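Local atomic coordinates of titin (Homo sapiens, PDB entry 6H4L), a protein that serves as a giant structural protein of the muscle sarcomere, built in part from immunoglobulin-like domains, one of which, M4, comes from its M-band segment. Residues T26-V32 against G62-I68. Residues are numbered along the deposited sequence; the frame is centred on the assembly and turned at random.
Sequences TRFILNV and GVLTLEI
Arg-27 and Glu-67, a non-hydrogen-bonded pair of two antiparallel strands, form a salt bridge on the outer face of the sheet. The extended arginine turns its guanidinium side-on to the acid: Arg-27 NH2 lies 3.0 Å from Glu-67 OE2, and NE bonds the same oxygen less closely. Both bonds are bent (144° and 141° at the hydrogens) and come from one face of the carboxylate, out of its plane. Glu-67 CG stands anti to the backbone N (chi1 176°), running alongside the arginine, while OE1 bonds His-56 of the neighbouring strand 55-60. Thr-65 CG2 lies 3.8 Å from Arg-27 CD, and Ile-29, Val-63 and Asn-31 share this outer face.

On the inner face, apolar groups pack against one another. Leu-64 CB sits 3.7 Å from Leu-30 CD2, and Leu-64 CD1 lies 3.9 Å from Val-32 CG1. Ile-68 brings CD1 to the edge of the Phe-28 ring, 4.0 Å from CE2, and Tyr-79 of the opposing sheet meets that same ring.

Between the two faces, reciprocal backbone bonds join Thr-26 with Ile-68, Phe-28 with Leu-66 and Leu-30 with Leu-64; Val-32 N adds a bond to Gly-62 O (2.8 Å). These are the inner two strands of a four-stranded I-set sheet: backbone bonds fix their register, apolar side chains face the opposing sheet, and the salt bridge ties them outside.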
loop_
_atom_site.group_PDB
_atom_site.type_symbol
_atom_site.label_atom_id
_atom_site.label_comp_id
_atom_site.label_asym_id
_atom_site.label_seq_id
_atom_site.Cartn_x
_atom_site.Cartn_y
_atom_site.Cartn_z
ATOM N N THR A 26 7.639 -5.578 8.252
ATOM C CA THR A 26 7.148 -4.218 8.343
ATOM C C THR A 26 5.809 -4.057 7.641
ATOM O O THR A 26 5.398 -4.906 6.857
ATOM C CB THR A 26 8.181 -3.222 7.791
ATOM O OG1 THR A 26 7.901 -1.911 8.297
ATOM C CG2 THR A 26 8.183 -3.224 6.272
ATOM N N ARG A 27 5.129 -2.961 7.939
ATOM C CA ARG A 27 3.855 -2.672 7.293
ATOM C C ARG A 27 3.813 -1.241 6.816
ATOM O O ARG A 27 4.393 -0.356 7.452
ATOM C CB ARG A 27 2.709 -2.869 8.283
ATOM C CG ARG A 27 2.390 -4.301 8.577
ATOM C CD ARG A 27 1.312 -4.448 9.641
ATOM N NE ARG A 27 1.035 -5.864 9.866
ATOM C CZ ARG A 27 0.436 -6.354 10.946
ATOM N NH1 ARG A 27 0.058 -5.536 11.922
ATOM N NH2 ARG A 27 0.232 -7.663 11.054
ATOM N N PHE A 28 3.108 -1.033 5.704
ATOM C CA PHE A 28 2.638 0.285 5.287
ATOM C C PHE A 28 1.128 0.284 5.451
ATOM O O PHE A 28 0.467 -0.700 5.147
ATOM C CB PHE A 28 2.984 0.557 3.825
ATOM C CG PHE A 28 4.453 0.847 3.579
ATOM C CD1 PHE A 28 4.963 2.116 3.801
ATOM C CD2 PHE A 28 5.300 -0.135 3.099
ATOM C CE1 PHE A 28 6.299 2.398 3.566
ATOM C CE2 PHE A 28 6.650 0.138 2.868
ATOM C CZ PHE A 28 7.144 1.406 3.102
ATOM N N ILE A 29 0.580 1.391 5.919
ATOM C CA ILE A 29 -0.864 1.462 6.153
ATOM C C ILE A 29 -1.373 2.788 5.615
ATOM O O ILE A 29 -0.740 3.817 5.809
ATOM C CB ILE A 29 -1.195 1.345 7.653
ATOM C CG1 ILE A 29 -0.717 -0.001 8.205
ATOM C CG2 ILE A 29 -2.699 1.475 7.880
ATOM C CD1 ILE A 29 -0.703 -0.081 9.729
ATOM N N LEU A 30 -2.506 2.755 4.922
ATOM C CA LEU A 30 -3.156 4.001 4.516
ATOM C C LEU A 30 -4.653 3.835 4.659
ATOM O O LEU A 30 -5.151 2.742 4.889
ATOM C CB LEU A 30 -2.778 4.417 3.096
ATOM C CG LEU A 30 -3.204 3.568 1.907
ATOM C CD1 LEU A 30 -3.249 4.394 0.637
ATOM C CD2 LEU A 30 -2.191 2.424 1.717
ATOM N N ASN A 31 -5.384 4.944 4.588
ATOM C CA ASN A 31 -6.826 4.859 4.659
ATOM C C ASN A 31 -7.441 5.555 3.460
ATOM O O ASN A 31 -7.060 6.683 3.145
ATOM C CB ASN A 31 -7.334 5.552 5.917
ATOM C CG ASN A 31 -8.806 5.328 6.135
ATOM O OD1 ASN A 31 -9.230 4.270 6.591
ATOM N ND2 ASN A 31 -9.601 6.330 5.803
ATOM N N VAL A 32 -8.350 4.858 2.786
ATOM C CA VAL A 32 -9.023 5.412 1.603
ATOM C C VAL A 32 -10.526 5.434 1.853
ATOM O O VAL A 32 -11.085 4.519 2.469
ATOM C CB VAL A 32 -8.681 4.592 0.326
ATOM C CG1 VAL A 32 -9.214 3.165 0.439
ATOM C CG2 VAL A 32 -9.192 5.294 -0.946
ATOM N N GLY A 62 -11.599 0.085 3.873
ATOM C CA GLY A 62 -10.841 1.259 3.474
ATOM C C GLY A 62 -9.496 1.411 4.174
ATOM O O GLY A 62 -8.671 2.223 3.765
ATOM N N VAL A 63 -9.280 0.641 5.231
ATOM C CA VAL A 63 -7.943 0.606 5.829
ATOM C C VAL A 63 -7.118 -0.388 5.016
ATOM O O VAL A 63 -7.455 -1.570 4.979
ATOM C CB VAL A 63 -7.980 0.165 7.294
ATOM C CG1 VAL A 63 -6.561 0.119 7.865
ATOM C CG2 VAL A 63 -8.849 1.110 8.126
ATOM N N LEU A 64 -6.062 0.099 4.359
ATOM C CA LEU A 64 -5.255 -0.708 3.444
ATOM C C LEU A 64 -3.933 -0.986 4.128
ATOM O O LEU A 64 -3.300 -0.053 4.606
ATOM C CB LEU A 64 -4.978 0.064 2.158
ATOM C CG LEU A 64 -6.216 0.687 1.514
ATOM C CD1 LEU A 64 -5.778 1.328 0.205
ATOM C CD2 LEU A 64 -7.275 -0.374 1.290
ATOM N N THR A 65 -3.511 -2.251 4.172
ATOM C CA THR A 65 -2.235 -2.598 4.811
ATOM C C THR A 65 -1.432 -3.456 3.851
ATOM O O THR A 65 -1.976 -4.392 3.253
ATOM C CB THR A 65 -2.444 -3.376 6.135
ATOM O OG1 THR A 65 -3.311 -2.621 7.007
ATOM C CG2 THR A 65 -1.112 -3.641 6.852
ATOM N N LEU A 66 -0.155 -3.109 3.690
ATOM C CA LEU A 66 0.801 -3.954 2.975
ATOM C C LEU A 66 1.774 -4.461 4.011
ATOM O O LEU A 66 2.322 -3.680 4.777
ATOM C CB LEU A 66 1.567 -3.158 1.917
ATOM C CG LEU A 66 2.739 -3.918 1.255
ATOM C CD1 LEU A 66 2.197 -5.081 0.446
ATOM C CD2 LEU A 66 3.571 -2.988 0.358
ATOM N N GLU A 67 1.996 -5.761 4.023
ATOM C CA GLU A 67 2.929 -6.325 4.972
ATOM C C GLU A 67 4.049 -7.001 4.189
ATOM O O GLU A 67 3.781 -7.769 3.269
ATOM C CB GLU A 67 2.203 -7.317 5.862
ATOM C CG GLU A 67 3.102 -8.048 6.836
ATOM C CD GLU A 67 2.301 -8.993 7.700
ATOM O OE1 GLU A 67 1.825 -10.020 7.171
ATOM O OE2 GLU A 67 2.112 -8.684 8.893
ATOM N N ILE A 68 5.285 -6.660 4.526
ATOM C CA ILE A 68 6.459 -7.275 3.899
ATOM C C ILE A 68 7.219 -7.999 4.994
ATOM O O ILE A 68 7.584 -7.390 6.003
ATOM C CB ILE A 68 7.372 -6.212 3.256
ATOM C CG1 ILE A 68 6.579 -5.337 2.278
ATOM C CG2 ILE A 68 8.572 -6.879 2.558
ATOM C CD1 ILE A 68 6.856 -3.857 2.430
#